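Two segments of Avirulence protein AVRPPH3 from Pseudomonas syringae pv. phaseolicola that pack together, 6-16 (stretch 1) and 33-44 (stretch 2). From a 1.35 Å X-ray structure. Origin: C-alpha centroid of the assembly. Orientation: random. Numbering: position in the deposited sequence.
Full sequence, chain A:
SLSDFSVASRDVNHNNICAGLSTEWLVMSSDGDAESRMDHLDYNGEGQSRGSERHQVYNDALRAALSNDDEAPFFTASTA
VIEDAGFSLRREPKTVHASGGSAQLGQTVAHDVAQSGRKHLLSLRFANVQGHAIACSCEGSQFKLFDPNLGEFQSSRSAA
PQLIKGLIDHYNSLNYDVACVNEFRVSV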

# COMPACT_ATOMS: atom_id res chain seq x y z
N SER A 6 0.92 15.36 2.71
CA SER A 6 1.79 14.73 3.70
C SER A 6 1.43 15.08 5.14
O SER A 6 1.26 16.26 5.47
N VAL A 7 1.32 14.07 6.00
CA VAL A 7 1.04 14.31 7.41
C VAL A 7 2.20 13.82 8.28
O VAL A 7 2.37 14.28 9.41
N ALA A 8 2.99 12.90 7.75
CA ALA A 8 4.15 12.37 8.47
C ALA A 8 5.13 11.78 7.47
O ALA A 8 5.01 10.61 7.09
N SER A 9 6.09 12.59 7.06
CA SER A 9 7.11 12.17 6.10
C SER A 9 8.13 11.26 6.78
O SER A 9 8.65 11.59 7.85
N ARG A 10 8.42 10.12 6.16
CA ARG A 10 9.38 9.19 6.72
C ARG A 10 9.67 8.06 5.73
O ARG A 10 8.76 7.32 5.35
N ASP A 11 10.92 7.94 5.32
CA ASP A 11 11.32 6.86 4.43
C ASP A 11 11.73 5.72 5.36
O ASP A 11 12.82 5.75 5.93
N VAL A 12 10.85 4.74 5.52
CA VAL A 12 11.12 3.62 6.41
C VAL A 12 11.36 2.31 5.67
O VAL A 12 11.40 1.24 6.28
N ASN A 13 11.56 2.40 4.35
CA ASN A 13 11.73 1.21 3.52
C ASN A 13 13.14 0.93 3.01
O ASN A 13 13.31 0.27 1.98
N HIS A 14 14.16 1.41 3.72
CA HIS A 14 15.53 1.16 3.28
C HIS A 14 15.83 -0.33 3.16
O HIS A 14 16.66 -0.73 2.34
N ASN A 15 15.16 -1.15 3.97
CA ASN A 15 15.39 -2.59 3.95
C ASN A 15 14.51 -3.38 2.99
O ASN A 15 14.48 -4.61 3.03
N ASN A 16 13.77 -2.67 2.13
CA ASN A 16 12.92 -3.31 1.14
C ASN A 16 11.97 -4.37 1.69
O ASN A 16 11.99 -5.53 1.27
N ASP A 33 -1.20 9.02 16.27
CA ASP A 33 -1.33 9.93 15.14
C ASP A 33 -0.33 9.52 14.07
O ASP A 33 0.45 8.59 14.26
N ALA A 34 -0.35 10.22 12.94
CA ALA A 34 0.56 9.89 11.84
C ALA A 34 2.02 9.85 12.26
O ALA A 34 2.76 8.94 11.89
N GLU A 35 2.45 10.84 13.04
CA GLU A 35 3.84 10.91 13.49
C GLU A 35 4.22 9.71 14.35
O GLU A 35 5.29 9.12 14.15
N SER A 36 3.36 9.34 15.30
CA SER A 36 3.67 8.21 16.16
C SER A 36 3.65 6.91 15.36
O SER A 36 4.39 5.98 15.69
N ARG A 37 2.83 6.84 14.32
CA ARG A 37 2.78 5.63 13.50
C ARG A 37 4.08 5.49 12.72
O ARG A 37 4.61 4.38 12.57
N MET A 38 4.61 6.60 12.23
CA MET A 38 5.86 6.54 11.50
C MET A 38 7.01 6.24 12.47
O MET A 38 7.97 5.55 12.11
N ASP A 39 6.93 6.76 13.70
CA ASP A 39 7.97 6.49 14.69
C ASP A 39 7.99 4.99 14.98
O ASP A 39 9.06 4.40 15.16
N HIS A 40 6.81 4.39 15.01
CA HIS A 40 6.67 2.95 15.25
C HIS A 40 7.35 2.12 14.16
O HIS A 40 8.03 1.12 14.44
N LEU A 41 7.16 2.54 12.91
CA LEU A 41 7.70 1.84 11.75
C LEU A 41 9.14 2.22 11.40
O LEU A 41 9.76 1.55 10.57
N ASP A 42 9.66 3.28 12.02
CA ASP A 42 11.02 3.73 11.74
C ASP A 42 12.03 2.65 12.15
O ASP A 42 11.70 1.72 12.89
N TYR A 43 13.26 2.80 11.69
CA TYR A 43 14.31 1.81 11.92
C TYR A 43 14.61 1.39 13.35
O TYR A 43 14.98 0.24 13.58
N ASN A 44 14.44 2.29 14.31
CA ASN A 44 14.71 1.94 15.70
C ASN A 44 13.41 1.60 16.43
O ASN A 44 13.38 1.50 17.65

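Stretch 1, which turns a corner at Val-7 and Ala-8, packs against the helix 34-41 of stretch 2 and the residues just after it, and together they bury 678 Å².

Apolar contacts come first. Ala-8 points toward the helix, and Ala-8 CB lies 3.6 Å from Ala-34 CB and 3.5 Å from Met-38 CG. Val-7 (m) adds Val-7 CG2 at 3.5 Å from Ala-34 CB. Val-12 (m) sits further along, with Val-12 CG2 4.4 Å from Leu-41 CB. It also packs on backbone at the end of the helix, with Val-12 CB 3.7 Å from Leu-41 O and Val-12 CG1 3.8 Å from Asp-42 CA.

The charged contacts centre on Arg-10, which points toward the helix with chi1 t, then chi2 and chi3 p. Arg-10 NH1 donates to Asp-39 OD1 and to Asp-42 OD2, both at 2.9 Å, in salt bridges. Arg-10 NH2 also reaches Asp-39 OD1 at 3.1 Å. A long salt bridge joins Arg-10 NH2 to Glu-35 OE1 at 3.7 Å. The three acids lie near the guanidinium plane, while Met-38 CB covers one face.

Tyr-43 (m) brings its hydroxyl to the backbone of stretch 1. Tyr-43 OH donates to Asp-11 O at 2.8 Å and accepts from His-14 N at 2.9 Å.

Two waters complete the polar contacts. Water 1 links Ser-9 O, Arg-10 NH2 and Glu-35 OE1. Water 2 bridges Asp-11 O and Asp-42 OD1.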

# COMPACT_ATOMS: atom_id res chain seq x y z
CB SER A 6 3.25 15.12 3.44
OG SER A 6 4.09 14.58 4.45
CB VAL A 7 -0.29 13.65 7.87
CG1 VAL A 7 -1.46 14.38 7.26
CG2 VAL A 7 -0.32 12.18 7.50
CB ALA A 8 3.71 11.32 9.49
CB SER A 9 7.80 13.39 5.51
OG SER A 9 8.81 13.01 4.60
CB ARG A 10 8.86 8.58 8.02
CG ARG A 10 9.96 8.11 8.98
CD ARG A 10 10.66 9.30 9.64
NE ARG A 10 9.69 10.11 10.38
CZ ARG A 10 9.26 9.83 11.61
NH1 ARG A 10 9.71 8.76 12.25
NH2 ARG A 10 8.34 10.60 12.18
CB ASP A 11 12.51 7.28 3.56
CG ASP A 11 13.00 6.16 2.66
OD1 ASP A 11 12.54 5.00 2.82
OD2 ASP A 11 13.85 6.43 1.79
CB VAL A 12 9.96 3.43 7.42
CG1 VAL A 12 9.83 4.67 8.29
CG2 VAL A 12 8.65 3.16 6.69
CB ASN A 13 10.75 1.30 2.33
CG ASN A 13 10.56 -0.03 1.63
OD1 ASN A 13 10.47 -1.08 2.27
ND2 ASN A 13 10.47 0.01 0.30
CB HIS A 14 16.53 1.81 4.25
CG HIS A 14 17.96 1.65 3.83
ND1 HIS A 14 18.50 2.32 2.75
CD2 HIS A 14 18.95 0.88 4.33
CE1 HIS A 14 19.77 1.97 2.61
NE2 HIS A 14 20.06 1.10 3.55
CB ASN A 15 15.24 -3.15 5.37
CG ASN A 15 16.28 -2.60 6.33
OD1 ASN A 15 17.48 -2.69 6.08
ND2 ASN A 15 15.82 -2.01 7.43
CB ASN A 16 13.78 -3.94 0.04
CG ASN A 16 14.57 -2.91 -0.73
OD1 ASN A 16 14.00 -2.04 -1.38
ND2 ASN A 16 15.90 -3.01 -0.66
CB ASP A 33 -1.12 11.39 15.56
CG ASP A 33 0.13 11.58 16.40
OD1 ASP A 33 1.19 11.04 16.04
OD2 ASP A 33 0.05 12.30 17.42
CB ALA A 34 0.37 10.88 10.70
CB GLU A 35 4.08 12.19 14.29
CG GLU A 35 3.91 13.47 13.49
CD GLU A 35 4.87 13.56 12.33
OE1 GLU A 35 6.10 13.48 12.57
OE2 GLU A 35 4.41 13.73 11.18
CB SER A 36 2.70 8.14 17.35
OG SER A 36 1.37 7.89 16.94
CB ARG A 37 1.58 5.66 12.55
CG ARG A 37 0.24 5.46 13.27
CD ARG A 37 -0.90 5.18 12.30
NE ARG A 37 -1.38 6.37 11.60
CZ ARG A 37 -2.19 7.28 12.14
NH1 ARG A 37 -2.61 7.15 13.39
NH2 ARG A 37 -2.61 8.31 11.41
CB MET A 38 6.11 7.84 10.73
CG MET A 38 5.09 8.08 9.61
SD MET A 38 4.94 6.72 8.41
CE MET A 38 3.49 5.86 9.04
CB ASP A 39 7.69 7.25 16.00
CG ASP A 39 7.98 8.74 15.90
OD1 ASP A 39 8.61 9.17 14.91
OD2 ASP A 39 7.59 9.48 16.82
CB HIS A 40 5.18 2.60 15.33
CG HIS A 40 4.90 1.13 15.40
ND1 HIS A 40 5.24 0.35 16.48
CD2 HIS A 40 4.28 0.30 14.52
CE1 HIS A 40 4.84 -0.89 16.28
NE2 HIS A 40 4.26 -0.95 15.09
CB LEU A 41 6.80 2.10 10.54
CG LEU A 41 5.35 1.63 10.69
CD1 LEU A 41 4.48 2.30 9.64
CD2 LEU A 41 5.30 0.12 10.57
CB ASP A 42 11.31 5.05 12.47
CG ASP A 42 12.21 5.98 11.66
OD1 ASP A 42 12.96 5.49 10.79
OD2 ASP A 42 12.16 7.20 11.90
CB TYR A 43 15.58 2.25 11.21
CG TYR A 43 15.33 2.56 9.75
CD1 TYR A 43 15.28 3.87 9.29
CD2 TYR A 43 15.05 1.53 8.85
CE1 TYR A 43 14.95 4.16 7.97
CE2 TYR A 43 14.71 1.81 7.53
CZ TYR A 43 14.66 3.13 7.10
OH TYR A 43 14.31 3.41 5.80
CB ASN A 44 15.42 3.09 16.41
CG ASN A 44 14.52 4.29 16.62
OD1 ASN A 44 13.59 4.53 15.86
ND2 ASN A 44 14.81 5.07 17.67
O HOH W 1 8.03 12.74 10.17
O HOH W 2 13.26 7.03 8.46